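Local coordinates for hypothetical protein (Staphylococcus aureus subsp. aureus, PDB 1QYI) that is of unknown function but belongs to the HAD-like hydrolase family, and so probably catalyses hydrolysis of a phosphate ester or a related substrate, at residues E15-Y27 and L47-F60. Sequence-based numbering, arbitrary orientation.
Sequences EERCFDVSALTVY and LTDNDIQDIRNRIF
Arg56 crosses helix 16-27 as a knob among Glu16, Phe19, Asp20 and Ala23, and its guanidinium joins two carboxylates one helical turn apart. Arg56 NH1 donates to Asp20 OD1 in a nearly straight bond (3.1 Å, 165°) lying in the guanidinium plane, and to Glu16 OE1 at 2.8 Å, which it meets from above the carboxylate plane. With CG anti to the backbone N (chi1 174°) and the chain extended as far as NE, the charged end reaches Phe19, whose CB sits over the centre of one guanidinium face. Asp63, outside the two helices, makes a further salt bridge to Arg56 NH2. Asp20 is shared: Arg17 grips it side-on, NE and NH2 both donating to the one atom OD2, while Arg17 NH2 also makes a long salt bridge to Asp49 OD1 (3.6 Å).

Both helices belong to the helical part that follows strand 3-6 of the parallel sheet, consistent with a HAD cap domain, and their axes cross at 73°, 8.6 Å apart. Ala23 lies where the helices come nearest, its CB 3.5 Å from Arg56 CA, and its small side chain is consistent with the close approach. Phe60 turns its ring edge to Phe19 O and Ser22 OG.

Apolar side chains meet farther along, toward Tyr27. Leu24 CD2 meets Ile55 CD1 at 3.6 Å, and Leu24 and Leu47 touch tip to tip. Ile55 CG2 comes within 3.7 Å of Tyr27 CG, approaching the ring obliquely, as does Ile59 CD1 near Tyr27 CD1.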
loop_
_atom_site.group_PDB
_atom_site.type_symbol
_atom_site.label_atom_id
_atom_site.label_comp_id
_atom_site.label_asym_id
_atom_site.label_seq_id
_atom_site.Cartn_x
_atom_site.Cartn_y
_atom_site.Cartn_z
ATOM N N GLU A 15 7.171 0.250 -2.637
ATOM C CA GLU A 15 6.069 0.642 -1.758
ATOM C C GLU A 15 6.494 1.556 -0.617
ATOM O O GLU A 15 5.661 1.962 0.192
ATOM C CB GLU A 15 5.411 -0.602 -1.163
ATOM C CG GLU A 15 4.653 -1.462 -2.152
ATOM C CD GLU A 15 4.138 -2.742 -1.516
ATOM O OE1 GLU A 15 4.970 -3.524 -1.006
ATOM O OE2 GLU A 15 2.907 -2.969 -1.528
ATOM N N GLU A 16 7.787 1.870 -0.560
ATOM C CA GLU A 16 8.359 2.715 0.491
ATOM C C GLU A 16 7.565 3.974 0.818
ATOM O O GLU A 16 7.305 4.267 1.989
ATOM C CB GLU A 16 9.788 3.122 0.114
ATOM C CG GLU A 16 10.795 1.980 0.170
ATOM C CD GLU A 16 10.909 1.380 1.562
ATOM O OE1 GLU A 16 11.190 2.128 2.526
ATOM O OE2 GLU A 16 10.727 0.155 1.691
ATOM N N ARG A 17 7.195 4.726 -0.217
ATOM C CA ARG A 17 6.450 5.963 -0.045
ATOM C C ARG A 17 5.186 5.723 0.778
ATOM O O ARG A 17 4.752 6.601 1.520
ATOM C CB ARG A 17 6.080 6.547 -1.409
ATOM C CG ARG A 17 6.135 8.064 -1.480
ATOM C CD ARG A 17 7.530 8.573 -1.843
ATOM N NE ARG A 17 8.254 9.128 -0.699
ATOM C CZ ARG A 17 9.205 10.061 -0.792
ATOM N NH1 ARG A 17 9.553 10.552 -1.972
ATOM N NH2 ARG A 17 9.810 10.514 0.296
ATOM N N CYS A 18 4.591 4.536 0.640
ATOM C CA CYS A 18 3.391 4.218 1.400
ATOM C C CYS A 18 3.729 4.299 2.881
ATOM O O CYS A 18 3.027 4.962 3.653
ATOM C CB CYS A 18 2.875 2.814 1.057
ATOM S SG CYS A 18 2.004 2.687 -0.541
ATOM N N PHE A 19 4.814 3.637 3.274
ATOM C CA PHE A 19 5.249 3.641 4.669
ATOM C C PHE A 19 5.598 5.075 5.101
ATOM O O PHE A 19 5.415 5.446 6.268
ATOM C CB PHE A 19 6.454 2.709 4.841
ATOM C CG PHE A 19 6.265 1.350 4.208
ATOM C CD1 PHE A 19 5.093 0.622 4.416
ATOM C CD2 PHE A 19 7.262 0.797 3.408
ATOM C CE1 PHE A 19 4.917 -0.631 3.838
ATOM C CE2 PHE A 19 7.094 -0.456 2.826
ATOM C CZ PHE A 19 5.918 -1.175 3.041
ATOM N N ASP A 20 6.098 5.871 4.156
ATOM C CA ASP A 20 6.433 7.268 4.406
ATOM C C ASP A 20 5.133 8.000 4.734
ATOM O O ASP A 20 4.974 8.552 5.821
ATOM C CB ASP A 20 7.037 7.919 3.157
ATOM C CG ASP A 20 8.528 7.726 3.043
ATOM O OD1 ASP A 20 9.114 6.875 3.763
ATOM O OD2 ASP A 20 9.115 8.437 2.200
ATOM N N VAL A 21 4.202 8.008 3.785
ATOM C CA VAL A 21 2.940 8.695 4.007
ATOM C C VAL A 21 2.312 8.164 5.292
ATOM O O VAL A 21 1.806 8.938 6.103
ATOM C CB VAL A 21 1.969 8.523 2.830
ATOM C CG1 VAL A 21 0.658 9.226 3.135
ATOM C CG2 VAL A 21 2.596 9.110 1.570
ATOM N N SER A 22 2.365 6.851 5.498
ATOM C CA SER A 22 1.809 6.282 6.712
ATOM C C SER A 22 2.425 6.980 7.941
ATOM O O SER A 22 1.705 7.353 8.881
ATOM C CB SER A 22 2.064 4.777 6.759
ATOM O OG SER A 22 1.639 4.228 8.007
ATOM N N ALA A 23 3.747 7.173 7.925
ATOM C CA ALA A 23 4.445 7.848 9.029
ATOM C C ALA A 23 3.997 9.306 9.158
ATOM O O ALA A 23 3.686 9.768 10.254
ATOM C CB ALA A 23 5.960 7.788 8.818
ATOM N N LEU A 24 3.981 10.026 8.039
ATOM C CA LEU A 24 3.552 11.425 8.033
ATOM C C LEU A 24 2.129 11.572 8.543
ATOM O O LEU A 24 1.773 12.582 9.142
ATOM C CB LEU A 24 3.613 12.014 6.624
ATOM C CG LEU A 24 4.967 12.434 6.070
ATOM C CD1 LEU A 24 4.734 13.318 4.846
ATOM C CD2 LEU A 24 5.733 13.213 7.136
ATOM N N THR A 25 1.306 10.564 8.298
ATOM C CA THR A 25 -0.073 10.634 8.749
ATOM C C THR A 25 -0.122 10.686 10.265
ATOM O O THR A 25 -0.670 11.627 10.844
ATOM C CB THR A 25 -0.872 9.451 8.236
ATOM O OG1 THR A 25 -0.979 9.561 6.812
ATOM C CG2 THR A 25 -2.262 9.444 8.837
ATOM N N VAL A 26 0.469 9.684 10.901
ATOM C CA VAL A 26 0.510 9.615 12.354
ATOM C C VAL A 26 1.080 10.917 12.920
ATOM O O VAL A 26 0.527 11.508 13.852
ATOM C CB VAL A 26 1.386 8.426 12.798
ATOM C CG1 VAL A 26 1.305 8.237 14.302
ATOM C CG2 VAL A 26 0.939 7.169 12.077
ATOM N N TYR A 27 2.175 11.378 12.328
ATOM C CA TYR A 27 2.822 12.607 12.778
ATOM C C TYR A 27 1.920 13.853 12.623
ATOM O O TYR A 27 1.838 14.683 13.524
ATOM C CB TYR A 27 4.157 12.777 12.026
ATOM C CG TYR A 27 5.161 13.703 12.688
ATOM C CD1 TYR A 27 5.629 13.467 13.990
ATOM C CD2 TYR A 27 5.648 14.819 12.009
ATOM C CE1 TYR A 27 6.557 14.332 14.594
ATOM C CE2 TYR A 27 6.568 15.682 12.592
ATOM C CZ TYR A 27 7.017 15.445 13.876
ATOM O OH TYR A 27 7.896 16.346 14.440
ATOM N N LEU A 47 8.358 20.128 3.622
ATOM C CA LEU A 47 9.045 18.869 3.931
ATOM C C LEU A 47 10.031 18.447 2.835
ATOM O O LEU A 47 9.810 18.724 1.657
ATOM C CB LEU A 47 8.022 17.750 4.120
ATOM C CG LEU A 47 7.063 17.831 5.300
ATOM C CD1 LEU A 47 5.898 16.886 5.062
ATOM C CD2 LEU A 47 7.792 17.495 6.579
ATOM N N THR A 48 11.109 17.769 3.230
ATOM C CA THR A 48 12.124 17.280 2.294
ATOM C C THR A 48 12.199 15.762 2.409
ATOM O O THR A 48 11.627 15.171 3.324
ATOM C CB THR A 48 13.526 17.798 2.626
ATOM O OG1 THR A 48 14.061 17.047 3.723
ATOM C CG2 THR A 48 13.485 19.273 3.005
ATOM N N ASP A 49 12.927 15.126 1.500
ATOM C CA ASP A 49 13.050 13.676 1.537
ATOM C C ASP A 49 13.732 13.210 2.819
ATOM O O ASP A 49 13.586 12.056 3.226
ATOM C CB ASP A 49 13.814 13.187 0.303
ATOM C CG ASP A 49 12.892 12.814 -0.839
ATOM O OD1 ASP A 49 11.745 13.305 -0.848
ATOM O OD2 ASP A 49 13.306 12.036 -1.731
ATOM N N ASN A 50 14.467 14.122 3.451
ATOM C CA ASN A 50 15.168 13.840 4.695
ATOM C C ASN A 50 14.238 14.013 5.893
ATOM O O ASN A 50 14.267 13.201 6.814
ATOM C CB ASN A 50 16.363 14.776 4.850
ATOM C CG ASN A 50 17.156 14.915 3.572
ATOM O OD1 ASN A 50 16.656 15.447 2.574
ATOM N ND2 ASN A 50 18.399 14.432 3.588
ATOM N N ASP A 51 13.432 15.079 5.888
ATOM C CA ASP A 51 12.480 15.328 6.988
ATOM C C ASP A 51 11.589 14.095 7.130
ATOM O O ASP A 51 11.476 13.505 8.208
ATOM C CB ASP A 51 11.556 16.535 6.721
ATOM C CG ASP A 51 12.309 17.821 6.375
ATOM O OD1 ASP A 51 13.294 18.191 7.062
ATOM O OD2 ASP A 51 11.878 18.489 5.414
ATOM N N ILE A 52 10.954 13.729 6.018
ATOM C CA ILE A 52 10.051 12.585 5.950
ATOM C C ILE A 52 10.741 11.340 6.466
ATOM O O ILE A 52 10.136 10.530 7.161
ATOM C CB ILE A 52 9.604 12.315 4.492
ATOM C CG1 ILE A 52 8.910 13.550 3.913
ATOM C CG2 ILE A 52 8.667 11.121 4.446
ATOM C CD1 ILE A 52 8.659 13.456 2.416
ATOM N N GLN A 53 12.013 11.190 6.125
ATOM C CA GLN A 53 12.758 10.019 6.545
ATOM C C GLN A 53 12.976 10.058 8.042
ATOM O O GLN A 53 12.899 9.036 8.732
ATOM C CB GLN A 53 14.092 9.956 5.805
ATOM C CG GLN A 53 14.304 8.668 5.018
ATOM C CD GLN A 53 13.107 8.270 4.143
ATOM O OE1 GLN A 53 12.661 9.032 3.275
ATOM N NE2 GLN A 53 12.578 7.070 4.386
ATOM N N ASP A 54 13.245 11.244 8.557
ATOM C CA ASP A 54 13.459 11.367 9.984
ATOM C C ASP A 54 12.162 11.041 10.714
ATOM O O ASP A 54 12.141 10.289 11.687
ATOM C CB ASP A 54 13.893 12.784 10.332
ATOM C CG ASP A 54 14.055 12.976 11.818
ATOM O OD1 ASP A 54 14.968 12.344 12.399
ATOM O OD2 ASP A 54 13.249 13.730 12.403
ATOM N N ILE A 55 11.075 11.628 10.234
ATOM C CA ILE A 55 9.760 11.421 10.826
ATOM C C ILE A 55 9.440 9.925 10.894
ATOM O O ILE A 55 9.112 9.397 11.960
ATOM C CB ILE A 55 8.706 12.205 10.002
ATOM C CG1 ILE A 55 8.974 13.707 10.193
ATOM C CG2 ILE A 55 7.289 11.804 10.404
ATOM C CD1 ILE A 55 8.384 14.627 9.143
ATOM N N ARG A 56 9.564 9.260 9.748
ATOM C CA ARG A 56 9.319 7.829 9.626
ATOM C C ARG A 56 10.170 7.053 10.623
ATOM O O ARG A 56 9.714 6.100 11.267
ATOM C CB ARG A 56 9.669 7.365 8.216
ATOM C CG ARG A 56 9.575 5.865 8.037
ATOM C CD ARG A 56 9.875 5.449 6.612
ATOM N NE ARG A 56 10.050 4.011 6.544
ATOM C CZ ARG A 56 10.056 3.306 5.424
ATOM N NH1 ARG A 56 9.896 3.912 4.254
ATOM N NH2 ARG A 56 10.218 1.987 5.480
ATOM N N ASN A 57 11.423 7.462 10.723
ATOM C CA ASN A 57 12.345 6.824 11.629
ATOM C C ASN A 57 11.868 6.962 13.067
ATOM O O ASN A 57 11.883 5.993 13.824
ATOM C CB ASN A 57 13.728 7.437 11.482
ATOM C CG ASN A 57 14.702 6.873 12.472
ATOM O OD1 ASN A 57 14.872 5.659 12.559
ATOM N ND2 ASN A 57 15.353 7.746 13.234
ATOM N N ARG A 58 11.440 8.160 13.450
ATOM C CA ARG A 58 10.964 8.383 14.813
ATOM C C ARG A 58 9.682 7.612 15.113
ATOM O O ARG A 58 9.595 6.907 16.118
ATOM C CB ARG A 58 10.703 9.868 15.065
ATOM C CG ARG A 58 11.925 10.755 15.131
ATOM C CD ARG A 58 11.494 12.127 15.610
ATOM N NE ARG A 58 10.957 12.050 16.973
ATOM C CZ ARG A 58 10.159 12.960 17.526
ATOM N NH1 ARG A 58 9.787 14.032 16.835
ATOM N NH2 ARG A 58 9.735 12.797 18.770
ATOM N N ILE A 59 8.687 7.764 14.243
ATOM C CA ILE A 59 7.395 7.103 14.419
ATOM C C ILE A 59 7.516 5.579 14.499
ATOM O O ILE A 59 7.064 4.975 15.468
ATOM C CB ILE A 59 6.404 7.481 13.272
ATOM C CG1 ILE A 59 6.218 8.997 13.207
ATOM C CG2 ILE A 59 5.046 6.819 13.508
ATOM C CD1 ILE A 59 5.697 9.613 14.503
ATOM N N PHE A 60 8.137 4.962 13.496
ATOM C CA PHE A 60 8.283 3.510 13.467
ATOM C C PHE A 60 9.526 2.905 14.137
ATOM O O PHE A 60 9.676 1.681 14.166
ATOM C CB PHE A 60 8.197 3.001 12.020
ATOM C CG PHE A 60 6.884 3.278 11.349
ATOM C CD1 PHE A 60 5.689 2.906 11.951
ATOM C CD2 PHE A 60 6.843 3.902 10.101
ATOM C CE1 PHE A 60 4.465 3.150 11.324
ATOM C CE2 PHE A 60 5.625 4.150 9.463
ATOM C CZ PHE A 60 4.434 3.775 10.074
HETATM O O HOH W 1 10.926 15.006 14.594
#